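Local coordinates for protein ubiquitin-conjugating enzyme E2, putative (Plasmodium falciparum, PDB 2Q0V) that probably takes part in ubiquitin conjugation as a member of the E2 fold family, related to the ubiquitin E2 variants, at residues A[101-104]-A[105-109]; A[117-120]-A[121-125]; A[133-136]-A[137-140]. All blocks are in the same frame, centred on the assembly; numbering follows the deposited sequence.

Contact 1: residues A[101-104]-A[105-109]; sequences CVDN and CGRVI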
# COMPACT_ATOMS: atom_id res chain seq x y z
N CYS A 101 12.22 -0.41 5.68
CA CYS A 101 10.93 -0.07 6.34
C CYS A 101 9.97 -1.27 6.46
O CYS A 101 8.80 -1.09 6.76
CB CYS A 101 10.24 1.06 5.58
SG CYS A 101 9.79 0.57 3.91
N VAL A 102 10.47 -2.48 6.21
CA VAL A 102 9.70 -3.71 6.41
C VAL A 102 10.30 -4.54 7.57
O VAL A 102 11.50 -4.81 7.58
CB VAL A 102 9.59 -4.54 5.08
CG1 VAL A 102 8.93 -5.87 5.30
CG2 VAL A 102 8.86 -3.75 4.02
N ASP A 103 9.48 -4.95 8.53
CA ASP A 103 10.00 -5.78 9.64
C ASP A 103 10.18 -7.27 9.26
O ASP A 103 9.96 -7.68 8.10
CB ASP A 103 9.19 -5.57 10.94
CG ASP A 103 7.81 -6.23 10.93
OD1 ASP A 103 7.57 -7.16 10.12
OD2 ASP A 103 6.96 -5.83 11.75
N ASN A 104 10.61 -8.07 10.24
CA ASN A 104 10.84 -9.51 10.02
C ASN A 104 9.63 -10.33 9.60
O ASN A 104 9.79 -11.38 9.01
CB ASN A 104 11.53 -10.16 11.22
CG ASN A 104 12.95 -9.69 11.38
OD1 ASN A 104 13.52 -9.11 10.45
ND2 ASN A 104 13.54 -9.94 12.54
N CYS A 105 8.43 -9.83 9.89
CA CYS A 105 7.18 -10.49 9.47
C CYS A 105 6.51 -9.84 8.25
O CYS A 105 5.41 -10.24 7.86
CB CYS A 105 6.18 -10.53 10.62
SG CYS A 105 6.76 -11.54 11.98
N GLY A 106 7.17 -8.86 7.67
CA GLY A 106 6.67 -8.23 6.45
C GLY A 106 5.78 -7.05 6.73
O GLY A 106 5.11 -6.54 5.82
N ARG A 107 5.72 -6.59 7.98
CA ARG A 107 4.88 -5.44 8.17
C ARG A 107 5.64 -4.14 8.13
O ARG A 107 6.83 -4.09 8.48
CB ARG A 107 3.74 -5.62 9.21
CG ARG A 107 3.88 -5.24 10.65
CD ARG A 107 2.42 -5.12 11.22
NE ARG A 107 2.18 -5.71 12.56
CZ ARG A 107 1.96 -7.02 12.83
NH1 ARG A 107 1.75 -7.40 14.09
NH2 ARG A 107 1.98 -7.95 11.87
N VAL A 108 5.00 -3.12 7.57
CA VAL A 108 5.67 -1.85 7.37
C VAL A 108 5.89 -1.16 8.71
O VAL A 108 4.99 -1.07 9.55
CB VAL A 108 4.96 -0.97 6.28
CG1 VAL A 108 5.62 0.41 6.15
CG2 VAL A 108 4.97 -1.71 4.92
N ILE A 109 7.14 -0.75 8.92
CA ILE A 109 7.54 -0.03 10.11
C ILE A 109 7.20 1.43 9.87
O ILE A 109 7.87 2.12 9.11
CB ILE A 109 9.05 -0.23 10.42
CG1 ILE A 109 9.41 -1.72 10.41
CG2 ILE A 109 9.40 0.38 11.75
CD1 ILE A 109 10.92 -1.99 10.23

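Contact 2: residues A[117-120]-A[121-125]; sequences KNWN and RNYTI. With PO4 (phosphate ion), chain B.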
# COMPACT_ATOMS: atom_id res chain seq x y z
N LYS A 117 4.61 7.62 9.02
CA LYS A 117 5.12 8.35 10.17
C LYS A 117 4.40 9.68 10.34
O LYS A 117 3.80 9.97 11.39
CB LYS A 117 6.60 8.62 9.98
CG LYS A 117 7.30 9.06 11.23
CD LYS A 117 8.64 9.63 10.92
CE LYS A 117 9.06 10.49 12.12
NZ LYS A 117 10.43 11.12 12.07
N ASN A 118 4.47 10.51 9.30
CA ASN A 118 3.82 11.81 9.30
C ASN A 118 2.59 11.73 8.46
O ASN A 118 2.46 12.50 7.53
CB ASN A 118 4.74 12.86 8.70
CG ASN A 118 6.10 12.83 9.29
OD1 ASN A 118 7.08 12.54 8.59
ND2 ASN A 118 6.18 13.08 10.60
N TRP A 119 1.70 10.79 8.78
CA TRP A 119 0.50 10.59 7.99
C TRP A 119 -0.26 11.89 7.93
O TRP A 119 -0.09 12.75 8.81
CB TRP A 119 -0.34 9.42 8.51
CG TRP A 119 -1.64 9.14 7.80
CD1 TRP A 119 -2.89 9.55 8.20
CD2 TRP A 119 -1.84 8.37 6.60
NE1 TRP A 119 -3.85 9.09 7.32
CE2 TRP A 119 -3.24 8.37 6.33
CE3 TRP A 119 -0.99 7.69 5.72
CZ2 TRP A 119 -3.79 7.72 5.22
CZ3 TRP A 119 -1.54 7.04 4.63
CH2 TRP A 119 -2.92 7.07 4.38
N ASN A 120 -1.07 12.04 6.87
CA ASN A 120 -1.90 13.20 6.57
C ASN A 120 -3.13 12.54 5.94
O ASN A 120 -2.99 11.54 5.20
CB ASN A 120 -1.11 14.10 5.60
CG ASN A 120 -1.85 15.35 5.14
OD1 ASN A 120 -2.89 15.26 4.47
ND2 ASN A 120 -1.29 16.54 5.46
N ARG A 121 -4.35 13.01 6.26
CA ARG A 121 -5.56 12.34 5.72
C ARG A 121 -5.71 12.49 4.18
O ARG A 121 -6.60 11.91 3.57
CB ARG A 121 -6.83 12.81 6.47
CG ARG A 121 -7.39 14.22 6.07
CD ARG A 121 -8.52 14.78 7.02
NE ARG A 121 -9.71 13.92 7.18
CZ ARG A 121 -10.44 13.43 6.17
NH1 ARG A 121 -11.50 12.66 6.43
NH2 ARG A 121 -10.09 13.68 4.91
N ASN A 122 -4.86 13.30 3.58
CA ASN A 122 -4.85 13.48 2.14
C ASN A 122 -4.00 12.45 1.36
O ASN A 122 -3.99 12.47 0.13
CB ASN A 122 -4.37 14.89 1.78
CG ASN A 122 -5.23 15.98 2.38
OD1 ASN A 122 -6.43 16.09 2.09
ND2 ASN A 122 -4.61 16.79 3.22
N TYR A 123 -3.29 11.58 2.08
CA TYR A 123 -2.66 10.40 1.50
C TYR A 123 -3.72 9.30 1.33
O TYR A 123 -4.77 9.32 1.99
CB TYR A 123 -1.49 9.90 2.37
CG TYR A 123 -0.39 10.93 2.63
CD1 TYR A 123 -0.06 11.92 1.69
CD2 TYR A 123 0.34 10.90 3.80
CE1 TYR A 123 0.94 12.84 1.93
CE2 TYR A 123 1.37 11.82 4.04
CZ TYR A 123 1.65 12.77 3.11
OH TYR A 123 2.67 13.67 3.36
N THR A 124 -3.43 8.35 0.43
CA THR A 124 -4.36 7.28 0.07
C THR A 124 -3.66 5.94 0.13
O THR A 124 -2.46 5.87 0.32
CB THR A 124 -4.95 7.47 -1.38
OG1 THR A 124 -3.89 7.59 -2.33
CG2 THR A 124 -5.80 8.74 -1.47
N ILE A 125 -4.43 4.87 -0.02
CA ILE A 125 -3.88 3.56 -0.31
C ILE A 125 -2.85 3.65 -1.46
O ILE A 125 -1.74 3.12 -1.34
CB ILE A 125 -5.02 2.56 -0.62
CG1 ILE A 125 -5.81 2.27 0.68
CG2 ILE A 125 -4.46 1.25 -1.19
CD1 ILE A 125 -7.27 2.07 0.49
P PO4 B . 10.69 13.61 9.80
O1 PO4 B . 12.10 13.11 10.05
O2 PO4 B . 10.04 12.76 8.73
O3 PO4 B . 9.87 13.54 11.07
O4 PO4 B . 10.76 15.05 9.37

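Contact 3: residues A[133-136]-A[137-140]; sequences RQEM and LSSA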
# COMPACT_ATOMS: atom_id res chain seq x y z
N ARG A 133 7.03 1.61 -3.70
CA ARG A 133 7.78 1.42 -4.91
C ARG A 133 8.97 2.39 -5.01
O ARG A 133 9.99 2.04 -5.58
CB ARG A 133 6.89 1.54 -6.13
CG ARG A 133 7.17 0.50 -7.12
CD ARG A 133 5.96 0.15 -7.96
NE ARG A 133 6.01 0.93 -9.17
CZ ARG A 133 6.89 0.77 -10.16
NH1 ARG A 133 6.83 1.58 -11.19
NH2 ARG A 133 7.79 -0.19 -10.14
N GLN A 134 8.85 3.58 -4.44
CA GLN A 134 9.95 4.55 -4.46
C GLN A 134 11.05 4.22 -3.49
O GLN A 134 12.22 4.45 -3.78
CB GLN A 134 9.43 5.96 -4.24
CG GLN A 134 8.62 6.42 -5.48
CD GLN A 134 9.50 7.03 -6.57
OE1 GLN A 134 10.53 7.66 -6.29
NE2 GLN A 134 9.10 6.86 -7.80
N GLU A 135 10.67 3.65 -2.35
CA GLU A 135 11.62 3.12 -1.40
C GLU A 135 12.58 2.08 -1.98
O GLU A 135 13.67 1.93 -1.46
CB GLU A 135 10.89 2.50 -0.21
CG GLU A 135 10.41 3.51 0.79
CD GLU A 135 11.51 4.42 1.29
OE1 GLU A 135 12.39 3.93 2.05
OE2 GLU A 135 11.48 5.63 0.93
N MET A 136 12.13 1.36 -3.01
CA MET A 136 12.94 0.33 -3.65
C MET A 136 14.12 0.95 -4.39
O MET A 136 15.14 0.29 -4.54
CB MET A 136 12.11 -0.46 -4.66
CG MET A 136 11.15 -1.43 -4.06
SD MET A 136 10.05 -1.90 -5.36
CE MET A 136 9.22 -3.25 -4.48
N LEU A 137 13.95 2.20 -4.82
CA LEU A 137 15.01 2.97 -5.50
C LEU A 137 16.06 3.52 -4.57
O LEU A 137 17.10 3.99 -5.04
CB LEU A 137 14.43 4.14 -6.31
CG LEU A 137 13.59 3.80 -7.52
CD1 LEU A 137 13.05 5.07 -8.11
CD2 LEU A 137 14.36 2.98 -8.56
N SER A 138 15.85 3.47 -3.27
CA SER A 138 16.82 4.12 -2.38
C SER A 138 18.06 3.26 -2.25
O SER A 138 18.01 2.07 -2.56
CB SER A 138 16.23 4.43 -1.01
OG SER A 138 16.18 3.27 -0.24
N SER A 139 19.16 3.85 -1.75
CA SER A 139 20.46 3.19 -1.69
C SER A 139 20.58 2.22 -0.51
O SER A 139 21.42 1.29 -0.52
CB SER A 139 21.59 4.22 -1.68
OG SER A 139 21.68 4.86 -2.97
N ALA A 140 19.76 2.44 0.51
CA ALA A 140 19.65 1.49 1.61
C ALA A 140 18.90 0.20 1.20
O ALA A 140 18.96 -0.81 1.92
CB ALA A 140 19.00 2.14 2.80

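Contact 1: residues A[101-104]-A[105-109]
The carboxylate of Asp103 is approached from both faces at OD1: the backbone N of Cys105 comes to it at 2.8 Å from above one side of the plane, and the backbone N of Arg107 at 2.9 Å from the other. Both hydrogen bonds leave the plane steeply, the second by 57°. On the other oxygen, OD2 lies 3.3 Å from CG of Arg107, while the guanidinium group runs on past it, so that acid and base are near without their charged atoms touching. Aspartate suits the place because its short carboxylate can accept the nearby backbone N-H groups of the turn; its CG, set between its own backbone N and carbonyl carbon (chi1 74°), brings OD1 to them, and the bond to Cys105 makes an Asx turn.

The backbone is a tight hairpin, a type I beta turn from Asp103 to Gly106 followed by a G1 beta bulge. Gly106 N bonds to Asp103 O at 3.1 Å, and Asp103 N to Arg107 O at 2.8 Å. Gly106 has a phi of 91°, a left-handed conformation that a residue without a CB takes up easily. Farther on, Ile109 N reaches Cys101 O at 2.7 Å, and Val102 and Val108 between these bonds form a non-hydrogen-bonded antiparallel pair. CG1 of Val102 rests 3.5 Å from CA of Gly106, and CD1 of Ile109 packs on the backbone of Val102 and Asp103. Gly106 and Val108 also bond to Phe93 and Val91, which lays this arm beside strand 90-93.

Chemically, the turn is fastened twice, by backbone bonds across the hairpin and by one side-chain oxygen within it. Two N-H donors on OD1, with the positive Arg107 nearby, would tend to favour the ionised form of Asp103.

Contact 2: residues A[117-120]-A[121-125]
Asn120 and Tyr123 begin and end a type I beta turn in the linker that joins helix 114-117 to helix 125-135 of this E2 fold. Tyr123 N bonds to Asn120 O at 3.1 Å. Inside the turn, OD1 of Asn120 accepts the N-H of Asn122 at 2.9 Å in its carbonyl plane, on a lone pair, an Asx turn that suits asparagine at the first position. The amide ND2 of Asn122 adds a weak bond to the same oxygen.

Two aromatic residues close the linker on itself. Trp119 has its CG anti to the backbone N (chi1 178°), which swings the indole alongside the turn. There CB of Tyr123 lies over a face of the six-membered ring, 3.9 Å from its centroid, and the edge of the phenol ring is turned to the face of the indole, the planes at 78°. Meanwhile NE1 of Trp119 is bonded to Pro85 O, and NE of Arg121 forms a salt bridge with Asp86, tying the linker to the loop after strand 73-79. Thr124 fills the N-cap position of helix 125-135, a usual place for a hydroxyl residue. At the far end, NZ of Lys117 bonds to O3 of a phosphate ion, probably from the crystallisation liquor, at 2.7 Å. The Tyr123 ring itself carries a CH-pi contact, CB of Asn120 standing 3.9 Å from its centroid.

Contact 3: residues A[133-136]-A[137-140]
Ser138 has its OG turned between its own backbone N and carbonyl carbon (chi1 78°), and this rotation points the hydroxyl back to the carbonyl of Glu135. The hydroxyl donates to Glu135 O at 3.1 Å, and the backbone N of Ser138 reaches the same oxygen at 3.2 Å. Both donors arrive from one face of the carbonyl plane: the N-H comes from well above it, whereas the hydroxyl is tilted by only 22°. Asn141 ND2 supplies a further bond, so a carbonyl near the C-terminal end of the helix, where the regular backbone partners run out, is gripped by three donors. Serine fits here because its hydroxyl is short enough to fold back onto the chain.

The backbone itself goes round in bonds of the i to i+3 kind. Leu137 N bonds to Gln134 O at 3.0 Å, and the bond from Ser138 N to Glu135 O closes a type I beta turn. At its last residue, Ser138, psi is extended (164°), and the chain leaves the helical path.

Gln134 and Leu137, both exposed, meet loosely on the outer side. Gln134 is bent at chi2, and its OE1 comes 4.0 Å from CD1 of Leu137; CB of Leu137 lies nearer, at 3.4 Å from Gln134 O. Here a leucine methyl meets the glutamine amide end without a hydrogen bond.

Met136 is turned to the interior, its long unbranched thioether packing on Ile61 of strand 56-62 and on Phe69. Arg133, also buried, touches Ile61 and gives NH2 to Phe62 O, while Glu135 touches Leu113. The end of helix 125-135 is thereby set against strand 56-62 of the sheet, with the loop before helix 114-117 alongside.

Along the chain the three contacts come in series, none nesting within or crossing another. Past strand 90-93, contact 1 turns the chain back on itself as a hairpin beside that strand. The chain then runs through helix 114-117 into contact 2, which closes the short linker to helix 125-135 and joins it to the loop after strand 73-79. At the other end of that helix, contact 3 leads the chain away toward the C terminus, next to strand 56-62. The centres lie about 15 to 19 Å apart. Leu113 is a shared neighbour, touching Cys101 and Val108 of contact 1 and Glu135 of contact 3, although those two contacts do not meet directly.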